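Local atomic coordinates of hypothetical protein (Neisseria meningitidis Z2491, PDB entry 2F46), a protein that is probably a phosphatase of the eukaryotic-like, nonclassical kind, removing phosphate groups from substrates that remain to be established. Residues A[41-55]-A[101-115]. Numbering follows the deposited sequence. Where two conformers were deposited one is given.
Sequences LGIKTIICNRPDREE and AEYPVLAYCRTGTRC. Unlike the reference sequence in segment 41-55: Ile46 (reference Val). Unlike the reference sequence in segment 101-115: Tyr103 (reference Ser).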
loop_
_atom_site.group_PDB
_atom_site.type_symbol
_atom_site.label_atom_id
_atom_site.label_comp_id
_atom_site.label_asym_id
_atom_site.label_seq_id
_atom_site.Cartn_x
_atom_site.Cartn_y
_atom_site.Cartn_z
ATOM N N LEU A 41 -8.264 9.896 10.070
ATOM C CA LEU A 41 -6.998 9.299 10.370
ATOM C C LEU A 41 -5.831 10.269 10.165
ATOM O O LEU A 41 -4.734 9.958 10.586
ATOM C CB LEU A 41 -6.768 8.099 9.452
ATOM C CG LEU A 41 -7.590 6.854 9.729
ATOM C CD1 LEU A 41 -7.442 5.854 8.563
ATOM C CD2 LEU A 41 -7.171 6.235 11.035
ATOM N N GLY A 42 -6.091 11.397 9.513
ATOM C CA GLY A 42 -5.072 12.411 9.300
ATOM C C GLY A 42 -3.979 11.966 8.329
ATOM O O GLY A 42 -2.823 12.356 8.436
ATOM N N ILE A 43 -4.383 11.138 7.363
ATOM C CA ILE A 43 -3.475 10.693 6.310
ATOM C C ILE A 43 -2.852 11.899 5.611
ATOM O O ILE A 43 -3.566 12.786 5.208
ATOM C CB ILE A 43 -4.214 9.788 5.279
ATOM C CG1 ILE A 43 -4.830 8.538 5.927
ATOM C CG2 ILE A 43 -3.264 9.407 4.123
ATOM C CD1 ILE A 43 -3.946 7.706 6.689
ATOM N N LYS A 44 -1.543 11.895 5.473
ATOM C CA LYS A 44 -0.867 12.987 4.774
ATOM C C LYS A 44 -0.305 12.585 3.418
ATOM O O LYS A 44 -0.029 13.460 2.609
ATOM C CB LYS A 44 0.233 13.537 5.664
ATOM C CG LYS A 44 -0.300 14.289 6.897
ATOM C CD LYS A 44 -1.084 15.512 6.473
ATOM C CE LYS A 44 -1.518 16.390 7.600
ATOM N NZ LYS A 44 -2.455 17.399 6.979
ATOM N N THR A 45 -0.098 11.301 3.182
ATOM C CA THR A 45 0.469 10.824 1.914
ATOM C C THR A 45 -0.288 9.597 1.438
ATOM O O THR A 45 -0.583 8.697 2.221
ATOM C CB THR A 45 1.933 10.422 2.081
ATOM O OG1 THR A 45 2.639 11.510 2.687
ATOM C CG2 THR A 45 2.583 10.032 0.756
ATOM N N ILE A 46 -0.628 9.590 0.144
ATOM C CA ILE A 46 -1.307 8.492 -0.538
ATOM C C ILE A 46 -0.356 7.917 -1.566
ATOM O O ILE A 46 0.181 8.663 -2.395
ATOM C CB ILE A 46 -2.582 8.975 -1.277
ATOM C CG1 ILE A 46 -3.695 9.272 -0.265
ATOM C CG2 ILE A 46 -3.047 7.986 -2.366
ATOM C CD1 ILE A 46 -4.411 8.060 0.273
ATOM N N ILE A 47 -0.178 6.601 -1.523
ATOM C CA ILE A 47 0.539 5.838 -2.543
ATOM C C ILE A 47 -0.457 4.861 -3.193
ATOM O O ILE A 47 -1.121 4.063 -2.505
ATOM C CB ILE A 47 1.713 5.012 -2.005
ATOM C CG1 ILE A 47 2.735 5.938 -1.334
ATOM C CG2 ILE A 47 2.403 4.276 -3.141
ATOM C CD1 ILE A 47 3.848 5.249 -0.556
ATOM N N CYS A 48 -0.612 4.934 -4.508
ATOM C CA CYS A 48 -1.407 4.019 -5.266
ATOM C C CYS A 48 -0.544 3.063 -5.997
ATOM O O CYS A 48 0.291 3.489 -6.827
ATOM C CB CYS A 48 -2.257 4.749 -6.275
ATOM S SG CYS A 48 -3.163 3.729 -7.413
ATOM N N ASN A 49 -0.730 1.785 -5.688
ATOM C CA ASN A 49 0.085 0.728 -6.309
ATOM C C ASN A 49 -0.597 -0.058 -7.416
ATOM O O ASN A 49 -0.180 -1.147 -7.764
ATOM C CB ASN A 49 0.682 -0.235 -5.248
ATOM C CG ASN A 49 1.683 0.427 -4.327
ATOM O OD1 ASN A 49 1.535 0.399 -3.090
ATOM N ND2 ASN A 49 2.770 0.984 -4.898
ATOM N N ARG A 50 -1.691 0.531 -7.922
ATOM C CA ARG A 50 -2.574 -0.089 -8.902
ATOM C C ARG A 50 -2.485 0.663 -10.211
ATOM O O ARG A 50 -2.737 1.866 -10.230
ATOM C CB ARG A 50 -4.042 -0.069 -8.423
ATOM C CG ARG A 50 -4.913 -1.001 -9.200
ATOM C CD ARG A 50 -6.323 -0.961 -8.684
ATOM N NE ARG A 50 -7.058 -2.014 -9.314
ATOM C CZ ARG A 50 -8.344 -2.251 -9.140
ATOM N NH1 ARG A 50 -9.086 -1.471 -8.375
ATOM N NH2 ARG A 50 -8.883 -3.286 -9.751
ATOM N N PRO A 51 -2.178 -0.040 -11.315
ATOM C CA PRO A 51 -2.365 0.622 -12.621
ATOM C C PRO A 51 -3.813 1.080 -12.802
ATOM O O PRO A 51 -4.729 0.408 -12.375
ATOM C CB PRO A 51 -2.036 -0.492 -13.620
ATOM C CG PRO A 51 -1.224 -1.503 -12.827
ATOM C CD PRO A 51 -1.805 -1.456 -11.456
ATOM N N ASP A 52 -4.004 2.204 -13.496
ATOM C CA ASP A 52 -5.350 2.635 -13.861
ATOM C C ASP A 52 -5.933 1.610 -14.847
ATOM O O ASP A 52 -5.168 0.977 -15.593
ATOM C CB ASP A 52 -5.336 4.011 -14.533
ATOM C CG ASP A 52 -5.044 5.174 -13.586
ATOM O OD1 ASP A 52 -5.264 5.048 -12.363
ATOM O OD2 ASP A 52 -4.599 6.240 -14.096
ATOM N N ARG A 53 -7.258 1.484 -14.818
ATOM C CA ARG A 53 -8.060 0.745 -15.824
ATOM C C ARG A 53 -7.907 -0.757 -15.701
ATOM O O ARG A 53 -8.093 -1.490 -16.678
ATOM C CB ARG A 53 -7.751 1.228 -17.247
ATOM C CG ARG A 53 -7.811 2.719 -17.415
ATOM C CD ARG A 53 -9.184 3.243 -17.084
ATOM N NE ARG A 53 -9.155 4.700 -17.107
ATOM C CZ ARG A 53 -9.315 5.454 -18.201
ATOM N NH1 ARG A 53 -9.565 4.903 -19.390
ATOM N NH2 ARG A 53 -9.207 6.778 -18.094
ATOM N N GLU A 54 -7.647 -1.235 -14.482
ATOM C CA GLU A 54 -7.750 -2.662 -14.225
ATOM C C GLU A 54 -9.197 -3.130 -14.264
ATOM O O GLU A 54 -9.449 -4.244 -14.697
ATOM C CB GLU A 54 -7.081 -3.068 -12.888
ATOM C CG GLU A 54 -5.581 -3.112 -12.971
ATOM C CD GLU A 54 -4.895 -3.807 -11.782
ATOM O OE1 GLU A 54 -5.541 -3.937 -10.718
ATOM O OE2 GLU A 54 -3.700 -4.217 -11.971
ATOM N N GLU A 55 -10.125 -2.299 -13.805
ATOM C CA GLU A 55 -11.576 -2.575 -13.875
ATOM C C GLU A 55 -12.294 -1.328 -14.372
ATOM O O GLU A 55 -11.826 -0.215 -14.154
ATOM C CB GLU A 55 -12.147 -2.915 -12.521
ATOM C CG GLU A 55 -11.518 -4.069 -11.852
ATOM C CD GLU A 55 -12.154 -4.328 -10.499
ATOM O OE1 GLU A 55 -13.249 -4.925 -10.454
ATOM O OE2 GLU A 55 -11.568 -3.933 -9.478
ATOM N N ALA A 101 8.211 10.644 2.978
ATOM C CA ALA A 101 6.821 11.103 3.056
ATOM C C ALA A 101 6.483 11.814 4.363
ATOM O O ALA A 101 7.113 11.567 5.399
ATOM C CB ALA A 101 5.895 9.890 2.935
ATOM N N GLU A 102 5.481 12.676 4.329
ATOM C CA GLU A 102 4.824 13.080 5.552
ATOM C C GLU A 102 3.970 11.905 5.997
ATOM O O GLU A 102 3.359 11.181 5.166
ATOM C CB GLU A 102 3.955 14.323 5.374
ATOM C CG GLU A 102 4.686 15.510 4.772
ATOM C CD GLU A 102 5.969 15.854 5.441
ATOM O OE1 GLU A 102 5.919 16.458 6.531
ATOM O OE2 GLU A 102 7.041 15.564 4.863
ATOM N N TYR A 103 3.974 11.685 7.306
ATOM C CA TYR A 103 3.215 10.585 7.924
ATOM C C TYR A 103 1.893 11.027 8.517
ATOM O O TYR A 103 1.737 12.168 8.927
ATOM C CB TYR A 103 4.065 9.944 9.032
ATOM C CG TYR A 103 5.434 9.483 8.600
ATOM C CD1 TYR A 103 5.615 8.750 7.421
ATOM C CD2 TYR A 103 6.542 9.699 9.386
ATOM C CE1 TYR A 103 6.839 8.310 7.051
ATOM C CE2 TYR A 103 7.796 9.254 9.006
ATOM C CZ TYR A 103 7.926 8.576 7.821
ATOM O OH TYR A 103 9.171 8.126 7.463
ATOM N N PRO A 104 0.916 10.120 8.599
ATOM C CA PRO A 104 0.957 8.755 8.108
ATOM C C PRO A 104 0.734 8.635 6.598
ATOM O O PRO A 104 0.120 9.515 5.986
ATOM C CB PRO A 104 -0.197 8.060 8.874
ATOM C CG PRO A 104 -1.062 9.089 9.352
ATOM C CD PRO A 104 -0.321 10.393 9.346
ATOM N N VAL A 105 1.182 7.492 6.070
ATOM C CA VAL A 105 1.029 7.120 4.655
ATOM C C VAL A 105 -0.110 6.113 4.557
ATOM O O VAL A 105 -0.225 5.241 5.418
ATOM C CB VAL A 105 2.317 6.479 4.090
ATOM C CG1 VAL A 105 2.103 6.108 2.646
ATOM C CG2 VAL A 105 3.541 7.425 4.230
ATOM N N LEU A 106 -0.953 6.233 3.533
ATOM C CA LEU A 106 -1.905 5.196 3.159
ATOM C C LEU A 106 -1.529 4.702 1.762
ATOM O O LEU A 106 -1.547 5.499 0.799
ATOM C CB LEU A 106 -3.323 5.759 3.122
ATOM C CG LEU A 106 -4.447 4.857 2.606
ATOM C CD1 LEU A 106 -4.512 3.558 3.261
ATOM C CD2 LEU A 106 -5.767 5.618 2.774
ATOM N N ALA A 107 -1.262 3.419 1.651
ATOM C CA ALA A 107 -1.031 2.772 0.356
ATOM C C ALA A 107 -2.210 1.901 -0.008
ATOM O O ALA A 107 -2.780 1.227 0.855
ATOM C CB ALA A 107 0.239 1.968 0.358
ATOM N N TYR A 108 -2.611 1.913 -1.274
ATOM C CA TYR A 108 -3.720 1.051 -1.701
ATOM C C TYR A 108 -3.478 0.383 -3.068
ATOM O O TYR A 108 -2.645 0.853 -3.867
ATOM C CB TYR A 108 -5.061 1.794 -1.772
ATOM C CG TYR A 108 -5.247 2.749 -2.939
ATOM C CD1 TYR A 108 -4.823 4.046 -2.877
ATOM C CD2 TYR A 108 -5.889 2.341 -4.108
ATOM C CE1 TYR A 108 -5.042 4.955 -3.909
ATOM C CE2 TYR A 108 -6.120 3.232 -5.140
ATOM C CZ TYR A 108 -5.667 4.536 -5.062
ATOM O OH TYR A 108 -5.882 5.392 -6.112
ATOM N N CYS A 109 -4.142 -0.740 -3.295
ATOM C CA CYS A 109 -4.200 -1.275 -4.631
ATOM C C CYS A 109 -5.635 -1.750 -4.743
ATOM O O CYS A 109 -6.557 -1.147 -4.179
ATOM C CB CYS A 109 -3.098 -2.326 -4.892
ATOM S SG CYS A 109 -3.333 -4.015 -4.292
ATOM N N ARG A 110 -5.862 -2.805 -5.487
ATOM C CA ARG A 110 -7.244 -3.318 -5.558
ATOM C C ARG A 110 -7.653 -3.898 -4.207
ATOM O O ARG A 110 -8.793 -3.700 -3.739
ATOM C CB ARG A 110 -7.351 -4.412 -6.628
ATOM C CG ARG A 110 -8.782 -4.918 -6.811
ATOM C CD ARG A 110 -8.870 -5.978 -7.885
ATOM N NE ARG A 110 -10.254 -6.423 -8.040
ATOM C CZ ARG A 110 -10.841 -7.360 -7.305
ATOM N NH1 ARG A 110 -10.181 -8.001 -6.343
ATOM N NH2 ARG A 110 -12.115 -7.664 -7.550
ATOM N N THR A 111 -6.727 -4.621 -3.575
ATOM C CA THR A 111 -6.980 -5.299 -2.314
ATOM C C THR A 111 -6.064 -4.912 -1.172
ATOM O O THR A 111 -6.350 -5.241 -0.018
ATOM C CB THR A 111 -6.765 -6.797 -2.485
ATOM O OG1 THR A 111 -5.422 -7.026 -2.941
ATOM C CG2 THR A 111 -7.778 -7.402 -3.420
ATOM N N GLY A 112 -4.944 -4.258 -1.479
ATOM C CA GLY A 112 -3.878 -4.056 -0.508
ATOM C C GLY A 112 -2.778 -5.101 -0.606
ATOM O O GLY A 112 -1.739 -4.954 0.047
ATOM N N THR A 113 -2.946 -6.117 -1.445
ATOM C CA THR A 113 -1.935 -7.169 -1.609
ATOM C C THR A 113 -0.605 -6.608 -2.097
ATOM O O THR A 113 0.456 -6.946 -1.588
ATOM C CB THR A 113 -2.437 -8.243 -2.572
ATOM O OG1 THR A 113 -3.598 -8.839 -1.960
ATOM C CG2 THR A 113 -1.398 -9.319 -2.817
ATOM N N ARG A 114 -0.673 -5.775 -3.124
ATOM C CA ARG A 114 0.597 -5.264 -3.681
ATOM C C ARG A 114 1.349 -4.394 -2.701
ATOM O O ARG A 114 2.595 -4.519 -2.605
ATOM C CB ARG A 114 0.353 -4.526 -4.988
ATOM C CG ARG A 114 0.018 -5.467 -6.128
ATOM C CD ARG A 114 -0.584 -4.715 -7.339
ATOM N NE ARG A 114 -2.038 -4.740 -7.273
ATOM C CZ ARG A 114 -2.816 -4.509 -8.323
ATOM N NH1 ARG A 114 -2.302 -4.174 -9.485
ATOM N NH2 ARG A 114 -4.128 -4.650 -8.195
ATOM N N CYS A 115 0.632 -3.547 -1.957
ATOM C CA CYS A 115 1.230 -2.706 -0.921
ATOM C C CYS A 115 1.936 -3.591 0.119
ATOM O O CYS A 115 3.104 -3.393 0.495
ATOM C CB CYS A 115 0.173 -1.812 -0.274
ATOM S SG CYS A 115 -0.999 -1.039 -1.470
HETATM O O HOH W 1 4.355 13.335 1.672
#
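Leu106 N donates to Thr45 O and Ile47 N to Leu106 O, and the ladder of parallel strands 45-48 and 105-108 continues through Tyr108 N to Ile47 O and Asn49 N to Tyr108 O (2.8 Å). Before it, Thr45 OG1 gives its proton to a lone pair of Glu102 O at 2.6 Å, and a water links OG1 to Glu102 N.

Branched apolar residues suit these central strands, which helices cover on both faces. On one face Ile46 CD1 lies beside Leu106 CD2 (3.7 Å), while Cys48 CA lies over the face of the Tyr108 ring, a CH-pi contact, and SG comes in obliquely, 3.5 Å from Tyr108 CZ. Tyr108 takes chi1 74°, between its backbone N and carbonyl carbon, which swings the ring over Cys48 and brings its edge to Ile46 CG2. On the other face Ile47 CD1 meets Val105 CG1, and the small Ala107 fits beside Ile47 CB.

Beyond the strands, charge takes over. Arg114 grips Glu54 end-on, NH2 to OE1 at 3.0 Å and NH1 to OE2 at 2.9 Å. Arg50, extended from CG to NE, reaches Glu54 OE1 through NE and Glu55 OE2 through NH2 (2.8 Å). Arg110 CB lies over the centre of the Arg50 guanidinium, and in the conformer described Arg110 NE makes a longer, bent salt bridge to Glu55 OE2. Cys109 SG accepts from Thr111 N and, at 3.4 Å, from Arg114 N.

Cys109 to Arg114 read CRTGTR, a CX4R sequence one residue shorter than the classical CX5R signature, consistent with a nonclassical phosphate-binding loop; Glu54 would then hold its arginine in place.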